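Local coordinates for uncharacterized protein (Bacteroides ovatus CL02T12C04, PDB 6PTM) that probably acts as an exo-carrageenase of glycoside hydrolase family 42, trimming sulfated galactan chains from one end, at residues A[232-235]-A[236-240]; A[470-473]-A[474-478]. One frame throughout, in Å; residues are numbered along the deposited sequence.

How the contacts relate
The strands leading into both contacts belong to the (beta/alpha)8 barrel characteristic of family 42 glycoside hydrolases. Contact 1 comes first along the chain, in the loop after strand 225-230 and the start of the short helix 236-241; contact 2 follows at the end of strand 466-471 and in the loop before helix 486-498. Both therefore lie at or just beyond the C-terminal ends of barrel strands, the third and the seventh in the series. Their centres are about 31 Å apart and their nearest atoms about 12 Å, so they do not touch. Contact 1 is peripheral, about 32 Å from the chain centre, whereas contact 2 is buried, about 11 Å from it, at the barrel end where this fold usually places its active site.

Contact 1. Residues A[232-235]-A[236-240]; sequences SNFP and KWAEK
Pro235 lays CB beside the pyrrole part of the Trp237 indole, 3.4 Å from NE1, the two side chains running the same way. The indole comes back to the proline because its CG sits between the backbone N and the carbonyl carbon (chi1 68°), and from there NE1 bonds to Val201 O. Proline suits the N-cap position of helix 236-241 because its ring restricts phi and gives an apolar surface for the indole; its carbonyl accepts the first helical bonds. Pro235 O accepts from Glu239 N at 3.2 Å, in the carbonyl plane, and weakly from Ala238 N. Ahead of it, the Phe234 ring takes Pro235 CD over one face and meets Ala238 CB obliquely through CE2, at 3.4 Å. A methyl is small enough to sit between this ring and one face of the indole, while Leu262 and Val266 of helix 261-278 extend the apolar surroundings. On the polar side a water bonds to Phe234 O at 2.9 Å and Glu239 OE1 at 2.6 Å, the extended Glu239 chain carrying its carboxylate there. Apolar packing and a hydrated acid thus divide the helix start between them, and the helix dipole would probably favour the acid's negative charge.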
loop_
_atom_site.group_PDB
_atom_site.type_symbol
_atom_site.label_atom_id
_atom_site.label_comp_id
_atom_site.label_asym_id
_atom_site.label_seq_id
_atom_site.Cartn_x
_atom_site.Cartn_y
_atom_site.Cartn_z
ATOM N N SER A 232 12.961 3.412 17.336
ATOM C CA SER A 232 14.356 2.904 17.244
ATOM C C SER A 232 15.241 3.503 18.340
ATOM O O SER A 232 16.267 2.917 18.621
ATOM C CB SER A 232 14.945 3.166 15.901
ATOM O OG SER A 232 14.991 4.544 15.654
ATOM N N ASN A 233 14.833 4.619 18.930
ATOM C CA ASN A 233 15.673 5.430 19.841
ATOM C C ASN A 233 14.973 5.445 21.197
ATOM O O ASN A 233 14.037 6.238 21.379
ATOM C CB ASN A 233 15.913 6.828 19.248
ATOM C CG ASN A 233 16.931 7.640 20.035
ATOM O OD1 ASN A 233 17.461 7.178 21.053
ATOM N ND2 ASN A 233 17.193 8.871 19.597
ATOM N N PHE A 234 15.385 4.573 22.112
ATOM C CA PHE A 234 14.769 4.468 23.446
ATOM C C PHE A 234 15.686 5.190 24.433
ATOM O O PHE A 234 16.902 5.080 24.332
ATOM C CB PHE A 234 14.495 2.995 23.713
ATOM C CG PHE A 234 13.654 2.790 24.929
ATOM C CD1 PHE A 234 12.287 3.017 24.881
ATOM C CD2 PHE A 234 14.220 2.379 26.122
ATOM C CE1 PHE A 234 11.510 2.841 26.009
ATOM C CE2 PHE A 234 13.430 2.225 27.251
ATOM C CZ PHE A 234 12.084 2.432 27.185
ATOM N N PRO A 235 15.170 5.993 25.390
ATOM C CA PRO A 235 16.050 6.883 26.163
ATOM C C PRO A 235 17.083 6.151 27.050
ATOM O O PRO A 235 16.730 5.172 27.716
ATOM C CB PRO A 235 15.081 7.713 27.010
ATOM C CG PRO A 235 13.835 6.850 27.095
ATOM C CD PRO A 235 13.763 6.124 25.759
ATOM N N LYS A 236 18.336 6.630 27.047
ATOM C CA LYS A 236 19.467 5.976 27.752
ATOM C C LYS A 236 19.165 5.886 29.257
ATOM O O LYS A 236 19.530 4.890 29.863
ATOM C CB LYS A 236 20.789 6.707 27.469
ATOM C CG LYS A 236 21.350 6.445 26.078
ATOM C CD LYS A 236 21.886 5.033 25.903
ATOM C CE LYS A 236 21.979 4.591 24.458
ATOM N NZ LYS A 236 22.834 5.519 23.682
ATOM N N TRP A 237 18.515 6.866 29.863
ATOM C CA TRP A 237 18.262 6.783 31.323
ATOM C C TRP A 237 17.444 5.521 31.627
ATOM O O TRP A 237 17.683 4.896 32.686
ATOM C CB TRP A 237 17.590 8.045 31.859
ATOM C CG TRP A 237 16.186 8.211 31.359
ATOM C CD1 TRP A 237 15.769 9.018 30.328
ATOM C CD2 TRP A 237 15.001 7.566 31.869
ATOM N NE1 TRP A 237 14.410 8.911 30.170
ATOM C CE2 TRP A 237 13.923 8.006 31.078
ATOM C CE3 TRP A 237 14.755 6.635 32.885
ATOM C CZ2 TRP A 237 12.625 7.560 31.284
ATOM C CZ3 TRP A 237 13.471 6.174 33.073
ATOM C CH2 TRP A 237 12.418 6.649 32.299
ATOM N N ALA A 238 16.482 5.174 30.765
ATOM C CA ALA A 238 15.599 4.001 30.956
ATOM C C ALA A 238 16.425 2.733 30.769
ATOM O O ALA A 238 16.202 1.757 31.504
ATOM C CB ALA A 238 14.446 4.034 29.977
ATOM N N GLU A 239 17.295 2.726 29.770
ATOM C CA GLU A 239 18.151 1.553 29.484
ATOM C C GLU A 239 19.066 1.290 30.702
ATOM O O GLU A 239 19.180 0.126 31.116
ATOM C CB GLU A 239 18.946 1.798 28.205
ATOM C CG GLU A 239 19.923 0.686 27.932
ATOM C CD GLU A 239 20.642 0.810 26.607
ATOM O OE1 GLU A 239 20.330 1.793 25.841
ATOM O OE2 GLU A 239 21.508 -0.090 26.352
ATOM N N LYS A 240 19.671 2.342 31.269
ATOM C CA LYS A 240 20.563 2.256 32.465
ATOM C C LYS A 240 19.730 1.769 33.656
ATOM O O LYS A 240 20.165 0.861 34.322
ATOM C CB LYS A 240 21.272 3.597 32.730
ATOM C CG LYS A 240 22.042 3.688 34.046
ATOM C CD LYS A 240 22.814 4.982 34.263
HETATM O O HOH W 1 18.090 2.410 24.595
#

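Contact 2. Residues A[470-473]-A[474-478]; sequences EGHM and LSTGK
Both nitrogens of His472 are bonded in the plane of its ring, one to Glu470, where strand 466-471 of the (beta/alpha)8 barrel turns a corner, the other to Ser475 in the loop that follows. ND1 donates to Ser475 O at 2.8 Å, almost straight at 172°, with the ring and the carbonyl plane both aligned for it. NE2 makes a short 2.5 Å bond to Glu470 OE2, a His-carboxylate hydrogen bond that reaches OE2 on its anti side, 27° out of the carboxylate plane. Histidine suits the place because its flat ring can link a backbone carbonyl to a carboxylate, and the two bonds fix its rotation. Placed beside the backbone N (chi1 -82°), the imidazole reaches both partners; the carboxylate has a second partner, since OE1 forms a salt bridge with Lys394. A water closes the bend by donating to Gly471 O at 2.7 Å and accepting from Leu474 N at 3.1 Å. Met473 and Leu474 suit their buried sites by turning apolar chains onto helix 486-498, both meeting Tyr493. Thr476 serves twice: its methyl CG2 lies 4.1 Å from His472 CB, and its hydroxyl makes an ST turn, with OG1 accepting from Lys478 N at 3.0 Å.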
loop_
_atom_site.group_PDB
_atom_site.type_symbol
_atom_site.label_atom_id
_atom_site.label_comp_id
_atom_site.label_asym_id
_atom_site.label_seq_id
_atom_site.Cartn_x
_atom_site.Cartn_y
_atom_site.Cartn_z
ATOM N N GLU A 470 5.193 5.727 3.041
ATOM C CA GLU A 470 6.532 5.686 2.419
ATOM C C GLU A 470 6.418 4.932 1.106
ATOM O O GLU A 470 6.763 3.739 1.079
ATOM C CB GLU A 470 7.532 5.055 3.380
ATOM C CG GLU A 470 8.970 5.205 2.926
ATOM C CD GLU A 470 9.958 4.464 3.812
ATOM O OE1 GLU A 470 9.773 4.502 5.051
ATOM O OE2 GLU A 470 10.848 3.782 3.255
ATOM N N GLY A 471 5.944 5.611 0.067
ATOM C CA GLY A 471 5.598 4.972 -1.213
ATOM C C GLY A 471 6.844 4.433 -1.898
ATOM O O GLY A 471 7.805 5.230 -2.130
ATOM N N HIS A 472 6.857 3.130 -2.189
ATOM C CA HIS A 472 8.007 2.441 -2.820
ATOM C C HIS A 472 7.567 1.938 -4.199
ATOM O O HIS A 472 8.003 0.834 -4.620
ATOM C CB HIS A 472 8.597 1.388 -1.856
ATOM C CG HIS A 472 9.524 1.977 -0.845
ATOM N ND1 HIS A 472 10.758 2.540 -1.205
ATOM C CD2 HIS A 472 9.408 2.116 0.497
ATOM C CE1 HIS A 472 11.334 3.024 -0.114
ATOM N NE2 HIS A 472 10.512 2.788 0.950
ATOM N N MET A 473 6.761 2.730 -4.903
ATOM C CA MET A 473 6.335 2.425 -6.306
ATOM C C MET A 473 7.271 3.068 -7.332
ATOM O O MET A 473 7.050 2.806 -8.532
ATOM C CB MET A 473 4.896 2.887 -6.555
ATOM C CG MET A 473 3.886 2.082 -5.741
ATOM S SD MET A 473 2.683 3.109 -4.841
ATOM C CE MET A 473 1.782 3.720 -6.266
ATOM N N LEU A 474 8.292 3.836 -6.917
ATOM C CA LEU A 474 9.280 4.438 -7.870
ATOM C C LEU A 474 10.680 3.826 -7.666
ATOM O O LEU A 474 11.279 3.481 -8.678
ATOM C CB LEU A 474 9.307 5.966 -7.736
ATOM C CG LEU A 474 7.951 6.649 -7.936
ATOM C CD1 LEU A 474 8.077 8.145 -7.723
ATOM C CD2 LEU A 474 7.378 6.326 -9.317
ATOM N N SER A 475 11.185 3.720 -6.423
ATOM C CA SER A 475 12.499 3.088 -6.118
ATOM C C SER A 475 12.454 2.286 -4.803
ATOM O O SER A 475 11.591 2.563 -3.910
ATOM C CB SER A 475 13.634 4.122 -6.117
ATOM O OG SER A 475 13.472 5.058 -5.065
ATOM N N THR A 476 13.373 1.325 -4.706
ATOM C CA THR A 476 13.691 0.515 -3.494
ATOM C C THR A 476 15.220 0.346 -3.371
ATOM O O THR A 476 15.964 0.800 -4.294
ATOM C CB THR A 476 13.001 -0.859 -3.570
ATOM O OG1 THR A 476 13.639 -1.667 -4.566
ATOM C CG2 THR A 476 11.511 -0.764 -3.853
ATOM N N GLY A 477 15.670 -0.334 -2.312
ATOM C CA GLY A 477 17.056 -0.827 -2.170
ATOM C C GLY A 477 17.432 -1.806 -3.276
ATOM O O GLY A 477 18.616 -1.896 -3.598
ATOM N N LYS A 478 16.467 -2.512 -3.867
ATOM C CA LYS A 478 16.708 -3.635 -4.817
ATOM C C LYS A 478 16.584 -3.153 -6.274
ATOM O O LYS A 478 17.116 -3.866 -7.173
ATOM C CB LYS A 478 15.725 -4.780 -4.526
ATOM C CG LYS A 478 15.438 -5.019 -3.040
HETATM O O HOH W 2 9.258 5.326 -4.390
#